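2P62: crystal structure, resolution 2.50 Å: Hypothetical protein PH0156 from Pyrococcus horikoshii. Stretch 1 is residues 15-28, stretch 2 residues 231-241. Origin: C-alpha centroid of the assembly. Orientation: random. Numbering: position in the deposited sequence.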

ATOM      1  N   SER A  15       1.158  -9.795   5.170  1.00 25.70           N
ATOM      2  CA  SER A  15       2.526  -9.888   4.653  1.00 26.49           C
ATOM      3  C   SER A  15       3.455 -10.520   5.671  1.00 25.03           C
ATOM      4  O   SER A  15       4.261 -11.389   5.334  1.00 23.01           O
ATOM      5  N   PHE A  16       3.338 -10.062   6.915  1.00 24.90           N
ATOM      6  CA  PHE A  16       4.162 -10.570   8.000  1.00 25.14           C
ATOM      7  C   PHE A  16       4.050 -12.095   8.069  1.00 24.01           C
ATOM      8  O   PHE A  16       5.057 -12.793   8.043  1.00 23.75           O
ATOM      9  N   PHE A  17       2.830 -12.619   8.120  1.00 22.58           N
ATOM     10  CA  PHE A  17       2.657 -14.064   8.191  1.00 24.36           C
ATOM     11  C   PHE A  17       3.073 -14.782   6.910  1.00 25.54           C
ATOM     12  O   PHE A  17       3.653 -15.870   6.961  1.00 27.25           O
ATOM     13  N   LYS A  18       2.787 -14.165   5.767  1.00 24.19           N
ATOM     14  CA  LYS A  18       3.115 -14.741   4.470  1.00 24.50           C
ATOM     15  C   LYS A  18       4.627 -14.909   4.272  1.00 24.05           C
ATOM     16  O   LYS A  18       5.086 -15.952   3.805  1.00 22.58           O
ATOM     17  N   VAL A  19       5.416 -13.907   4.638  1.00 24.50           N
ATOM     18  CA  VAL A  19       6.853 -14.059   4.441  1.00 25.34           C
ATOM     19  C   VAL A  19       7.424 -15.152   5.356  1.00 26.49           C
ATOM     20  O   VAL A  19       8.304 -15.909   4.951  1.00 27.41           O
ATOM     21  N   LEU A  20       6.918 -15.258   6.578  1.00 25.20           N
ATOM     22  CA  LEU A  20       7.411 -16.299   7.467  1.00 24.03           C
ATOM     23  C   LEU A  20       6.976 -17.678   6.977  1.00 24.70           C
ATOM     24  O   LEU A  20       7.782 -18.603   6.926  1.00 26.20           O
ATOM     25  N   LEU A  21       5.702 -17.814   6.620  1.00 24.39           N
ATOM     26  CA  LEU A  21       5.166 -19.093   6.160  1.00 24.50           C
ATOM     27  C   LEU A  21       5.789 -19.582   4.852  1.00 25.66           C
ATOM     28  O   LEU A  21       5.912 -20.784   4.638  1.00 25.36           O
ATOM     29  N   GLU A  22       6.180 -18.651   3.984  1.00 27.22           N
ATOM     30  CA  GLU A  22       6.803 -19.001   2.709  1.00 28.84           C
ATOM     31  C   GLU A  22       8.313 -19.183   2.850  1.00 30.52           C
ATOM     32  O   GLU A  22       8.841 -20.282   2.668  1.00 29.74           O
ATOM     33  N   LYS A  23       8.994 -18.100   3.207  1.00 32.39           N
ATOM     34  CA  LYS A  23      10.443 -18.094   3.326  1.00 33.72           C
ATOM     35  C   LYS A  23      11.048 -18.860   4.489  1.00 33.87           C
ATOM     36  O   LYS A  23      12.227 -19.207   4.460  1.00 34.00           O
ATOM     37  N   LEU A  24      10.248 -19.138   5.508  1.00 33.76           N
ATOM     38  CA  LEU A  24      10.758 -19.867   6.659  1.00 31.88           C
ATOM     39  C   LEU A  24      10.223 -21.301   6.745  1.00 31.60           C
ATOM     40  O   LEU A  24      10.947 -22.202   7.157  1.00 31.99           O
ATOM     41  N   TYR A  25       8.969 -21.525   6.356  1.00 30.87           N
ATOM     42  CA  TYR A  25       8.415 -22.878   6.429  1.00 30.05           C
ATOM     43  C   TYR A  25       8.176 -23.598   5.110  1.00 27.89           C
ATOM     44  O   TYR A  25       7.556 -24.649   5.100  1.00 26.55           O
ATOM     45  N   GLY A  26       8.653 -23.034   4.004  1.00 28.87           N
ATOM     46  CA  GLY A  26       8.494 -23.691   2.721  1.00 28.13           C
ATOM     47  C   GLY A  26       7.124 -23.664   2.075  1.00 29.19           C
ATOM     48  O   GLY A  26       6.896 -24.349   1.083  1.00 30.21           O
ATOM     49  N   PHE A  27       6.199 -22.888   2.612  1.00 28.48           N
ATOM     50  CA  PHE A  27       4.885 -22.834   2.002  1.00 31.82           C
ATOM     51  C   PHE A  27       4.931 -22.048   0.689  1.00 33.58           C
ATOM     52  O   PHE A  27       5.698 -21.094   0.552  1.00 32.89           O
ATOM     53  N   ARG A  28       4.117 -22.465  -0.279  1.00 37.40           N
ATOM     54  CA  ARG A  28       4.060 -21.799  -1.579  1.00 42.09           C
ATOM     55  C   ARG A  28       2.645 -21.308  -1.899  1.00 42.84           C
ATOM     56  O   ARG A  28       1.659 -21.921  -1.495  1.00 41.25           O
ATOM     57  N   ASN A 231       7.374 -14.848  21.467  1.00 40.64           N
ATOM     58  CA  ASN A 231       6.453 -15.971  21.568  1.00 41.66           C
ATOM     59  C   ASN A 231       5.540 -16.105  20.348  1.00 40.16           C
ATOM     60  O   ASN A 231       4.316 -16.102  20.468  1.00 40.20           O
ATOM     61  N   LEU A 232       6.158 -16.214  19.172  1.00 37.49           N
ATOM     62  CA  LEU A 232       5.441 -16.391  17.914  1.00 34.75           C
ATOM     63  C   LEU A 232       5.698 -17.800  17.393  1.00 32.16           C
ATOM     64  O   LEU A 232       4.940 -18.324  16.585  1.00 31.64           O
ATOM     65  N   LEU A 233       6.762 -18.420  17.875  1.00 31.99           N
ATOM     66  CA  LEU A 233       7.118 -19.764  17.429  1.00 33.29           C
ATOM     67  C   LEU A 233       6.029 -20.817  17.644  1.00 32.73           C
ATOM     68  O   LEU A 233       5.662 -21.542  16.718  1.00 32.14           O
ATOM     69  N   PRO A 234       5.503 -20.923  18.869  1.00 32.23           N
ATOM     70  CA  PRO A 234       4.456 -21.916  19.130  1.00 32.17           C
ATOM     71  C   PRO A 234       3.212 -21.750  18.256  1.00 30.75           C
ATOM     72  O   PRO A 234       2.561 -22.731  17.908  1.00 32.74           O
ATOM     73  N   LEU A 235       2.894 -20.513  17.892  1.00 29.05           N
ATOM     74  CA  LEU A 235       1.738 -20.242  17.034  1.00 27.72           C
ATOM     75  C   LEU A 235       2.039 -20.699  15.596  1.00 28.21           C
ATOM     76  O   LEU A 235       1.221 -21.354  14.942  1.00 26.66           O
ATOM     77  N   LEU A 236       3.216 -20.329  15.106  1.00 26.86           N
ATOM     78  CA  LEU A 236       3.626 -20.696  13.763  1.00 26.51           C
ATOM     79  C   LEU A 236       3.738 -22.204  13.633  1.00 27.50           C
ATOM     80  O   LEU A 236       3.277 -22.790  12.651  1.00 26.72           O
ATOM     81  N   GLU A 237       4.340 -22.836  14.633  1.00 28.68           N
ATOM     82  CA  GLU A 237       4.522 -24.281  14.595  1.00 31.77           C
ATOM     83  C   GLU A 237       3.193 -25.028  14.653  1.00 30.77           C
ATOM     84  O   GLU A 237       3.115 -26.185  14.260  1.00 29.10           O
ATOM     85  N   ARG A 238       2.150 -24.349  15.121  1.00 29.81           N
ATOM     86  CA  ARG A 238       0.822 -24.942  15.201  1.00 30.03           C
ATOM     87  C   ARG A 238       0.161 -24.842  13.825  1.00 29.23           C
ATOM     88  O   ARG A 238      -0.402 -25.820  13.315  1.00 27.06           O
ATOM     89  N   MET A 239       0.240 -23.646  13.240  1.00 27.48           N
ATOM     90  CA  MET A 239      -0.310 -23.365  11.920  1.00 26.24           C
ATOM     91  C   MET A 239       0.231 -24.414  10.953  1.00 27.89           C
ATOM     92  O   MET A 239      -0.518 -25.025  10.191  1.00 27.36           O
ATOM     93  N   VAL A 240       1.539 -24.627  10.995  1.00 29.74           N
ATOM     94  CA  VAL A 240       2.163 -25.607  10.128  1.00 33.16           C
ATOM     95  C   VAL A 240       2.228 -26.931  10.878  1.00 35.04           C
ATOM     96  O   VAL A 240       2.044 -26.969  12.091  1.00 37.82           O
ATOM     97  N   GLY A 241       2.477 -28.029  10.183  1.00 34.84           N
ATOM     98  CA  GLY A 241       2.524 -29.290  10.902  1.00 37.34           C
ATOM     99  C   GLY A 241       1.246 -29.633  11.665  1.00 35.91           C
ATOM    100  O   GLY A 241       0.213 -28.956  11.471  1.00 35.08           O
ATOM    101  OXT GLY A 241       1.260 -30.600  12.453  1.00 36.68           O
TER

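The two stretches, more than 200 residues apart in sequence, meet in an almost wholly apolar contact in which side chains from helix 15-23 and the turn that follows it pack against one side of the C-terminal helix 233-239 and the residues just before and after it, with no hydrogen bond or salt bridge crossing between them. The helix axes cross at -65° and come no nearer than 11.5 Å, a spacing wide enough for bulky side chains to fill the gap; 556 Å² of surface is buried in all.

Leu 236 lies at the centre. Its CA-to-CB bond points toward stretch 1, and its m,t rotamer (chi1 -69°, chi2 162°) places the two methyls among Phe 17, Leu 20 and Leu 21. Leu 20 CD1 lies 4.1 Å from Leu 236 CD1 and 4.3 Å from Leu 236 CD2; CD2 of Leu 236 is also 4.2 Å from Phe 17 CD1 and 4.3 Å from Leu 21 CD2. Leu 20 and Leu 21 are also m,t; the former points toward stretch 2, whereas the latter leaves its backbone sideways and brings its end nearer.

Phe 17 likewise starts sideways, and with chi1 at -85° (m) its ring reaches the partner helix. Leu 235 CD2 meets the ring edge, 3.8 Å from Phe 17 CE1. Met 239, with chi1 m and chi2 t, approaches the same ring obliquely: its CE is 3.5 Å from Phe 17 CE1, and its SD is 4.8 Å from the ring centroid. At the N-terminal end of stretch 2, Leu 232 points toward stretch 1 and sets CD1 at the edge of the Phe 16 ring, 3.6 Å from Phe 16 CZ; Phe 16 extends there through a t rotamer.

Val 240, the first residue to leave helical geometry after helix 233-239, packs against the other end of the contact. In its t rotamer, CG2 lies 3.4 Å from Phe 27 CE2, 3.9 Å from Leu 21 CD2 and 4.1 Å from Tyr 25 CG. CG2 thus touches three side chains, and Val 240 CG1 also rests on Phe 27, 3.5 Å from its CE2. Tyr 25 and Phe 27 both point toward stretch 2 from the segment beyond helix 15-23. Tyr 25, an m rotamer, stretches along the partner helix until its OH is 3.6 Å from Leu 236 CB and 4.0 Å from Leu 233 CD1. The hydroxyl makes no hydrogen bond across the contact, and Glu 237 nearby offers it only aliphatic carbon, with CG 4.3 Å from Tyr 25 OH.

Charged groups stay off this surface: Glu 22 pairs within its own stretch, its OE1 3.0 Å from Arg 28 NH2 in a salt bridge.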

ATOM      1  CB  SER A  15       3.076  -8.508   4.284  1.00 26.30           C
ATOM      2  OG  SER A  15       2.436  -7.991   3.142  1.00 27.51           O
ATOM      3  CB  PHE A  16       3.736  -9.924   9.332  1.00 25.74           C
ATOM      4  CG  PHE A  16       4.529 -10.396  10.522  1.00 26.78           C
ATOM      5  CD1 PHE A  16       4.050 -11.418  11.335  1.00 27.46           C
ATOM      6  CD2 PHE A  16       5.763  -9.832  10.822  1.00 27.33           C
ATOM      7  CE1 PHE A  16       4.791 -11.873  12.436  1.00 28.75           C
ATOM      8  CE2 PHE A  16       6.512 -10.279  11.918  1.00 27.21           C
ATOM      9  CZ  PHE A  16       6.022 -11.304  12.725  1.00 27.48           C
ATOM     10  CB  PHE A  17       1.209 -14.414   8.540  1.00 22.32           C
ATOM     11  CG  PHE A  17       0.926 -14.397  10.016  1.00 25.80           C
ATOM     12  CD1 PHE A  17       1.319 -15.464  10.824  1.00 27.47           C
ATOM     13  CD2 PHE A  17       0.316 -13.295  10.610  1.00 26.68           C
ATOM     14  CE1 PHE A  17       1.116 -15.431  12.209  1.00 27.45           C
ATOM     15  CE2 PHE A  17       0.109 -13.251  11.990  1.00 27.62           C
ATOM     16  CZ  PHE A  17       0.512 -14.324  12.795  1.00 26.23           C
ATOM     17  CB  LYS A  18       2.508 -13.869   3.354  1.00 26.46           C
ATOM     18  CG  LYS A  18       2.543 -14.477   1.952  1.00 29.58           C
ATOM     19  CD  LYS A  18       3.661 -13.897   1.099  1.00 31.74           C
ATOM     20  CE  LYS A  18       3.302 -12.524   0.574  1.00 31.75           C
ATOM     21  NZ  LYS A  18       2.126 -12.616  -0.299  1.00 32.72           N
ATOM     22  CB  VAL A  19       7.619 -12.707   4.625  1.00 24.39           C
ATOM     23  CG1 VAL A  19       7.456 -12.171   6.047  1.00 23.00           C
ATOM     24  CG2 VAL A  19       9.090 -12.900   4.273  1.00 21.59           C
ATOM     25  CB  LEU A  20       6.888 -16.096   8.883  1.00 23.52           C
ATOM     26  CG  LEU A  20       7.368 -14.850   9.626  1.00 24.25           C
ATOM     27  CD1 LEU A  20       6.472 -14.657  10.830  1.00 22.54           C
ATOM     28  CD2 LEU A  20       8.841 -14.974  10.029  1.00 20.49           C
ATOM     29  CB  LEU A  21       3.642 -19.003   6.014  1.00 24.36           C
ATOM     30  CG  LEU A  21       2.822 -18.811   7.297  1.00 24.52           C
ATOM     31  CD1 LEU A  21       1.343 -18.673   6.960  1.00 22.91           C
ATOM     32  CD2 LEU A  21       3.052 -19.999   8.226  1.00 25.06           C
ATOM     33  CB  GLU A  22       6.530 -17.916   1.651  1.00 28.40           C
ATOM     34  CG  GLU A  22       5.081 -17.875   1.150  1.00 31.17           C
ATOM     35  CD  GLU A  22       4.822 -16.853   0.033  1.00 32.45           C
ATOM     36  OE1 GLU A  22       3.692 -16.843  -0.498  1.00 35.36           O
ATOM     37  OE2 GLU A  22       5.722 -16.064  -0.320  1.00 31.63           O
ATOM     38  CB  LYS A  23      10.940 -16.646   3.335  1.00 34.10           C
ATOM     39  CG  LYS A  23      10.541 -15.852   2.087  1.00 36.29           C
ATOM     40  CD  LYS A  23      11.092 -16.481   0.801  1.00 39.27           C
ATOM     41  CE  LYS A  23      10.753 -15.656  -0.451  1.00 39.52           C
ATOM     42  NZ  LYS A  23       9.300 -15.646  -0.763  1.00 41.21           N
ATOM     43  CB  LEU A  24      10.417 -19.109   7.935  1.00 30.78           C
ATOM     44  CG  LEU A  24      11.208 -19.518   9.173  1.00 31.94           C
ATOM     45  CD1 LEU A  24      12.682 -19.140   9.003  1.00 31.00           C
ATOM     46  CD2 LEU A  24      10.626 -18.819  10.379  1.00 27.83           C
ATOM     47  CB  TYR A  25       7.123 -22.901   7.267  1.00 29.17           C
ATOM     48  CG  TYR A  25       7.346 -22.508   8.704  1.00 27.72           C
ATOM     49  CD1 TYR A  25       7.194 -21.191   9.108  1.00 28.25           C
ATOM     50  CD2 TYR A  25       7.789 -23.437   9.643  1.00 29.04           C
ATOM     51  CE1 TYR A  25       7.480 -20.800  10.407  1.00 30.69           C
ATOM     52  CE2 TYR A  25       8.082 -23.056  10.956  1.00 28.55           C
ATOM     53  CZ  TYR A  25       7.925 -21.732  11.326  1.00 30.91           C
ATOM     54  OH  TYR A  25       8.221 -21.320  12.606  1.00 32.33           O
ATOM     55  CB  PHE A  27       3.888 -22.208   2.979  1.00 31.67           C
ATOM     56  CG  PHE A  27       3.193 -23.209   3.850  1.00 30.63           C
ATOM     57  CD1 PHE A  27       1.925 -23.669   3.513  1.00 31.18           C
ATOM     58  CD2 PHE A  27       3.808 -23.714   4.987  1.00 29.13           C
ATOM     59  CE1 PHE A  27       1.275 -24.623   4.295  1.00 30.52           C
ATOM     60  CE2 PHE A  27       3.166 -24.671   5.777  1.00 30.24           C
ATOM     61  CZ  PHE A  27       1.897 -25.126   5.430  1.00 29.60           C
ATOM     62  CB  ARG A  28       4.535 -22.757  -2.673  1.00 44.62           C
ATOM     63  CG  ARG A  28       4.797 -22.082  -4.013  1.00 51.52           C
ATOM     64  CD  ARG A  28       5.772 -20.907  -3.859  1.00 54.96           C
ATOM     65  NE  ARG A  28       5.107 -19.601  -3.800  1.00 54.21           N
ATOM     66  CZ  ARG A  28       5.609 -18.539  -3.174  1.00 55.26           C
ATOM     67  NH1 ARG A  28       6.777 -18.629  -2.543  1.00 55.50           N
ATOM     68  NH2 ARG A  28       4.957 -17.383  -3.198  1.00 56.51           N
ATOM     69  CB  ASN A 231       5.616 -15.867  22.850  1.00 44.82           C
ATOM     70  CG  ASN A 231       5.317 -17.237  23.462  1.00 48.96           C
ATOM     71  OD1 ASN A 231       6.234 -18.027  23.736  1.00 47.53           O
ATOM     72  ND2 ASN A 231       4.034 -17.523  23.675  1.00 49.98           N
ATOM     73  CB  LEU A 232       5.905 -15.372  16.863  1.00 34.03           C
ATOM     74  CG  LEU A 232       5.112 -14.069  16.754  1.00 33.06           C
ATOM     75  CD1 LEU A 232       5.778 -13.153  15.752  1.00 30.89           C
ATOM     76  CD2 LEU A 232       3.669 -14.371  16.329  1.00 32.14           C
ATOM     77  CB  LEU A 233       8.416 -20.196  18.106  1.00 31.61           C
ATOM     78  CG  LEU A 233       9.553 -20.632  17.183  1.00 34.31           C
ATOM     79  CD1 LEU A 233       9.630 -19.739  15.942  1.00 31.12           C
ATOM     80  CD2 LEU A 233      10.852 -20.590  17.970  1.00 30.84           C
ATOM     81  CB  PRO A 234       4.185 -21.755  20.634  1.00 31.27           C
ATOM     82  CG  PRO A 234       4.647 -20.355  20.931  1.00 36.50           C
ATOM     83  CD  PRO A 234       5.883 -20.215  20.099  1.00 31.69           C
ATOM     84  CB  LEU A 235       1.421 -18.741  17.020  1.00 25.81           C
ATOM     85  CG  LEU A 235       0.396 -18.294  15.965  1.00 25.75           C
ATOM     86  CD1 LEU A 235      -1.011 -18.683  16.424  1.00 23.80           C
ATOM     87  CD2 LEU A 235       0.479 -16.792  15.748  1.00 23.86           C
ATOM     88  CB  LEU A 236       4.974 -20.049  13.428  1.00 26.21           C
ATOM     89  CG  LEU A 236       4.918 -18.523  13.278  1.00 26.18           C
ATOM     90  CD1 LEU A 236       6.305 -17.904  13.396  1.00 22.93           C
ATOM     91  CD2 LEU A 236       4.275 -18.205  11.939  1.00 24.39           C
ATOM     92  CB  GLU A 237       5.463 -24.724  15.723  1.00 33.35           C
ATOM     93  CG  GLU A 237       6.818 -24.021  15.666  1.00 36.46           C
ATOM     94  CD  GLU A 237       7.800 -24.519  16.709  1.00 40.00           C
ATOM     95  OE1 GLU A 237       7.368 -24.818  17.846  1.00 41.23           O
ATOM     96  OE2 GLU A 237       9.008 -24.594  16.399  1.00 41.23           O
ATOM     97  CB  ARG A 238      -0.021 -24.202  16.239  1.00 32.24           C
ATOM     98  CG  ARG A 238      -0.898 -25.110  17.074  1.00 38.57           C
ATOM     99  CD  ARG A 238      -0.043 -26.170  17.741  1.00 45.52           C
ATOM    100  NE  ARG A 238      -0.818 -27.102  18.552  1.00 51.89           N
ATOM    101  CZ  ARG A 238      -1.331 -26.815  19.742  1.00 54.11           C
ATOM    102  NH1 ARG A 238      -2.019 -27.739  20.398  1.00 56.55           N
ATOM    103  NH2 ARG A 238      -1.153 -25.611  20.278  1.00 53.21           N
ATOM    104  CB  MET A 239       0.106 -21.959  11.454  1.00 24.21           C
ATOM    105  CG  MET A 239      -0.417 -20.781  12.297  1.00 19.17           C
ATOM    106  SD  MET A 239       0.183 -19.174  11.676  1.00 14.41           S
ATOM    107  CE  MET A 239      -1.197 -18.085  12.133  1.00 19.18           C
ATOM    108  CB  VAL A 240       3.570 -25.159   9.729  1.00 33.96           C
ATOM    109  CG1 VAL A 240       4.169 -26.153   8.767  1.00 41.30           C
ATOM    110  CG2 VAL A 240       3.500 -23.791   9.081  1.00 33.53           C
TER